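Local coordinates for protein NAD(P)H-flavin oxidoreductase (Staphylococcus epidermidis ATCC 12228, PDB 3GBH) that binds flavin mononucleotide and probably uses NAD(P)H to reduce the flavin and pass electrons to an acceptor, at residues K97-Y102 with Q118-I123. Sequence-based numbering, arbitrary orientation. Where two conformers were deposited one is given.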
ATOM      1  N   LYS B  97     -41.056 -14.311  -8.414  1.00 24.25           N
ATOM      2  CA  LYS B  97     -40.219 -13.966  -9.591  1.00 26.06           C
ATOM      3  C   LYS B  97     -39.085 -14.950  -9.892  1.00 25.39           C
ATOM      4  O   LYS B  97     -38.268 -14.724 -10.808  1.00 26.42           O
ATOM      5  CB  LYS B  97     -39.636 -12.537  -9.430  1.00 26.26           C
ATOM      6  CG  LYS B  97     -40.746 -11.426  -9.482  1.00 26.18           C
ATOM      7  CD  LYS B  97     -40.151 -10.068  -9.753  1.00 28.10           C
ATOM      8  CE  LYS B  97     -41.204  -8.948  -9.671  1.00 30.67           C
ATOM      9  NZ  LYS B  97     -42.326  -9.149 -10.594  1.00 28.28           N
ATOM     10  N   ALA B  98     -39.009 -16.035  -9.124  1.00 25.01           N
ATOM     11  CA  ALA B  98     -37.910 -16.997  -9.258  1.00 24.49           C
ATOM     12  C   ALA B  98     -37.827 -17.583 -10.671  1.00 24.85           C
ATOM     13  O   ALA B  98     -36.749 -17.641 -11.259  1.00 24.34           O
ATOM     14  CB  ALA B  98     -38.058 -18.115  -8.231  1.00 24.41           C
ATOM     15  N   GLU B  99     -38.961 -17.994 -11.227  1.00 25.84           N
ATOM     16  CA  GLU B  99     -38.963 -18.618 -12.543  1.00 26.02           C
ATOM     17  C   GLU B  99     -38.434 -17.628 -13.574  1.00 26.00           C
ATOM     18  O   GLU B  99     -37.625 -17.985 -14.422  1.00 23.49           O
ATOM     19  CB  GLU B  99     -40.348 -19.154 -12.912  1.00 28.07           C
ATOM     20  CG  GLU B  99     -40.795 -20.416 -12.098  1.00 33.20           C
ATOM     21  CD  GLU B  99     -39.974 -21.683 -12.434  1.00 41.83           C
ATOM     22  OE1 GLU B  99     -39.184 -21.655 -13.428  1.00 39.02           O
ATOM     23  OE2 GLU B  99     -40.138 -22.706 -11.706  1.00 41.53           O
ATOM     24  N   GLN B 100     -38.845 -16.365 -13.448  1.00 26.29           N
ATOM     25  CA  GLN B 100     -38.403 -15.310 -14.369  1.00 26.48           C
ATOM     26  C   GLN B 100     -36.915 -15.071 -14.299  1.00 25.57           C
ATOM     27  O   GLN B 100     -36.243 -15.046 -15.332  1.00 24.73           O
ATOM     28  CB  GLN B 100     -39.112 -13.985 -14.053  1.00 26.34           C
ATOM     29  CG  GLN B 100     -38.767 -12.883 -15.027  1.00 26.93           C
ATOM     30  CD  GLN B 100     -39.332 -11.533 -14.627  1.00 29.54           C
ATOM     31  OE1 GLN B 100     -40.112 -11.419 -13.670  1.00 31.60           O
ATOM     32  NE2 GLN B 100     -38.928 -10.489 -15.367  1.00 27.91           N
ATOM     33  N   ILE B 101     -36.416 -14.871 -13.072  1.00 23.90           N
ATOM     34  CA  ILE B 101     -35.025 -14.541 -12.811  1.00 24.29           C
ATOM     35  C   ILE B 101     -34.116 -15.669 -13.274  1.00 24.86           C
ATOM     36  O   ILE B 101     -33.146 -15.472 -14.048  1.00 26.47           O
ATOM     37  CB  ILE B 101     -34.807 -14.268 -11.262  1.00 24.26           C
ATOM     38  CG1 ILE B 101     -35.505 -12.966 -10.840  1.00 23.58           C
ATOM     39  CG2 ILE B 101     -33.332 -14.128 -10.895  1.00 23.39           C
ATOM     40  CD1 ILE B 101     -35.574 -12.770  -9.301  1.00 24.24           C
ATOM     41  N   TYR B 102     -34.431 -16.868 -12.805  1.00 24.21           N
ATOM     42  CA  TYR B 102     -33.588 -18.013 -13.101  1.00 22.97           C
ATOM     43  C   TYR B 102     -33.738 -18.397 -14.562  1.00 21.56           C
ATOM     44  O   TYR B 102     -32.760 -18.784 -15.204  1.00 21.67           O
ATOM     45  CB  TYR B 102     -33.869 -19.154 -12.138  1.00 23.09           C
ATOM     46  CG  TYR B 102     -33.244 -18.907 -10.762  1.00 23.93           C
ATOM     47  CD1 TYR B 102     -33.645 -17.843  -9.949  1.00 26.43           C
ATOM     48  CD2 TYR B 102     -32.243 -19.723 -10.299  1.00 23.02           C
ATOM     49  CE1 TYR B 102     -33.044 -17.623  -8.678  1.00 24.95           C
ATOM     50  CE2 TYR B 102     -31.652 -19.528  -9.063  1.00 26.21           C
ATOM     51  CZ  TYR B 102     -32.042 -18.489  -8.257  1.00 25.69           C
ATOM     52  OH  TYR B 102     -31.410 -18.324  -7.044  1.00 26.92           O
ATOM     53  N   GLN B 118     -32.487 -27.784 -10.392  1.00 23.03           N
ATOM     54  CA  GLN B 118     -31.907 -28.292  -9.155  1.00 23.98           C
ATOM     55  C   GLN B 118     -31.856 -27.197  -8.116  1.00 22.98           C
ATOM     56  O   GLN B 118     -32.130 -27.447  -6.959  1.00 22.50           O
ATOM     57  CB  GLN B 118     -30.498 -28.883  -9.384  1.00 25.01           C
ATOM     58  CG  GLN B 118     -30.430 -30.142 -10.239  1.00 28.79           C
ATOM     59  CD  GLN B 118     -31.266 -31.296  -9.692  1.00 34.27           C
ATOM     60  OE1 GLN B 118     -31.518 -31.386  -8.501  1.00 41.53           O
ATOM     61  NE2 GLN B 118     -31.719 -32.159 -10.569  1.00 35.66           N
ATOM     62  N   LEU B 119     -31.502 -25.981  -8.527  1.00 22.07           N
ATOM     63  CA  LEU B 119     -31.429 -24.854  -7.608  1.00 22.82           C
ATOM     64  C   LEU B 119     -32.822 -24.500  -7.060  1.00 23.94           C
ATOM     65  O   LEU B 119     -33.018 -24.354  -5.840  1.00 22.41           O
ATOM     66  CB  LEU B 119     -30.830 -23.622  -8.292  1.00 22.39           C
ATOM     67  CG  LEU B 119     -29.336 -23.618  -8.594  1.00 25.61           C
ATOM     68  CD1 LEU B 119     -29.043 -22.424  -9.501  1.00 21.66           C
ATOM     69  CD2 LEU B 119     -28.523 -23.539  -7.286  1.00 25.94           C
ATOM     70  N   LEU B 120     -33.787 -24.357  -7.963  1.00 23.63           N
ATOM     71  CA  LEU B 120     -35.136 -23.975  -7.536  1.00 23.22           C
ATOM     72  C   LEU B 120     -35.796 -25.075  -6.703  1.00 23.00           C
ATOM     73  O   LEU B 120     -36.610 -24.764  -5.845  1.00 22.15           O
ATOM     74  CB  LEU B 120     -36.019 -23.596  -8.730  1.00 23.86           C
ATOM     75  CG  LEU B 120     -35.602 -22.301  -9.463  1.00 23.00           C
ATOM     76  CD1 LEU B 120     -36.540 -22.060 -10.616  1.00 24.92           C
ATOM     77  CD2 LEU B 120     -35.550 -21.098  -8.538  1.00 25.72           C
ATOM     78  N   ASP B 121     -35.453 -26.344  -6.952  1.00 24.06           N
ATOM     79  CA  ASP B 121     -35.974 -27.477  -6.166  0.50 23.93           C
ATOM     80  C   ASP B 121     -35.714 -27.302  -4.664  1.00 24.48           C
ATOM     81  O   ASP B 121     -36.508 -27.733  -3.850  1.00 24.33           O
ATOM     82  CB  ASP B 121     -35.360 -28.812  -6.626  0.50 24.14           C
ATOM     83  CG  ASP B 121     -36.046 -29.410  -7.849  0.50 24.98           C
ATOM     84  OD1 ASP B 121     -37.078 -28.874  -8.311  0.50 21.98           O
ATOM     85  OD2 ASP B 121     -35.553 -30.458  -8.330  0.50 28.16           O
ATOM     86  N   TRP B 122     -34.593 -26.686  -4.282  1.00 25.02           N
ATOM     87  CA  TRP B 122     -34.380 -26.418  -2.835  1.00 26.74           C
ATOM     88  C   TRP B 122     -34.714 -24.992  -2.457  1.00 25.97           C
ATOM     89  O   TRP B 122     -35.253 -24.755  -1.368  1.00 23.02           O
ATOM     90  CB  TRP B 122     -32.982 -26.808  -2.294  1.00 28.52           C
ATOM     91  CG  TRP B 122     -31.821 -26.014  -2.799  1.00 30.84           C
ATOM     92  CD1 TRP B 122     -31.002 -26.348  -3.836  1.00 32.44           C
ATOM     93  CD2 TRP B 122     -31.331 -24.767  -2.281  1.00 34.68           C
ATOM     94  NE1 TRP B 122     -30.037 -25.381  -4.013  1.00 33.33           N
ATOM     95  CE2 TRP B 122     -30.213 -24.399  -3.074  1.00 32.72           C
ATOM     96  CE3 TRP B 122     -31.725 -23.923  -1.236  1.00 32.85           C
ATOM     97  CZ2 TRP B 122     -29.496 -23.236  -2.853  1.00 32.35           C
ATOM     98  CZ3 TRP B 122     -31.012 -22.761  -1.024  1.00 32.46           C
ATOM     99  CH2 TRP B 122     -29.906 -22.428  -1.830  1.00 32.61           C
ATOM    100  N   ILE B 123     -34.418 -24.038  -3.340  1.00 24.07           N
ATOM    101  CA  ILE B 123     -34.668 -22.634  -3.022  1.00 23.50           C
ATOM    102  C   ILE B 123     -36.159 -22.370  -2.735  1.00 23.94           C
ATOM    103  O   ILE B 123     -36.491 -21.731  -1.736  1.00 24.60           O
ATOM    104  CB  ILE B 123     -34.162 -21.702  -4.148  1.00 23.17           C
ATOM    105  CG1 ILE B 123     -32.630 -21.713  -4.164  1.00 26.28           C
ATOM    106  CG2 ILE B 123     -34.652 -20.231  -3.938  1.00 24.26           C
ATOM    107  CD1 ILE B 123     -32.032 -21.134  -5.442  1.00 24.09           C
TER
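L120 points CD2 at the face of the Y102 ring: the methyl sits 3.9 Å from the ring centroid, only 11° off the normal, a CH-pi contact over the middle of the face. The same CD2 also meets CB of A98, one turn earlier on helix 98-107, at 3.9 Å, so this methyl touches both residues. The other branch of L120 goes to E99, whose OE2 comes within 3.8 Å of CD1. In E99 the chain bends at chi2 (-69°), which places CD, and the carboxylate is held by a salt bridge from OE1 to K116.

Around the ring, the two remaining partners take different positions. CD1 of L119 lies in the ring plane at its edge, 3.9 Å from CE2 of Y102, with the two side chains crossing at about a right angle. I123 meets the tyrosine tip to tip, its CD1 3.3 Å from Y102 OH, a close approach without a hydrogen bond. That hydroxyl is instead bonded to the carbonyl O of V49, in the loop whose M51 also packs on A98 and I123. A bound FMN lies about 6 Å from the tyrosine side chain, nearest atoms.

The axes of segments 98-102 and 118-123 run at 150°, 11.4 Å apart at closest approach. Between 97-102 and 118-123 the contact is apolar and CH-pi; K116, on helix 113-128, adds an ionic link between the helices, and V49 satisfies the buried tyrosine's hydroxyl while its ring packs against the leucines.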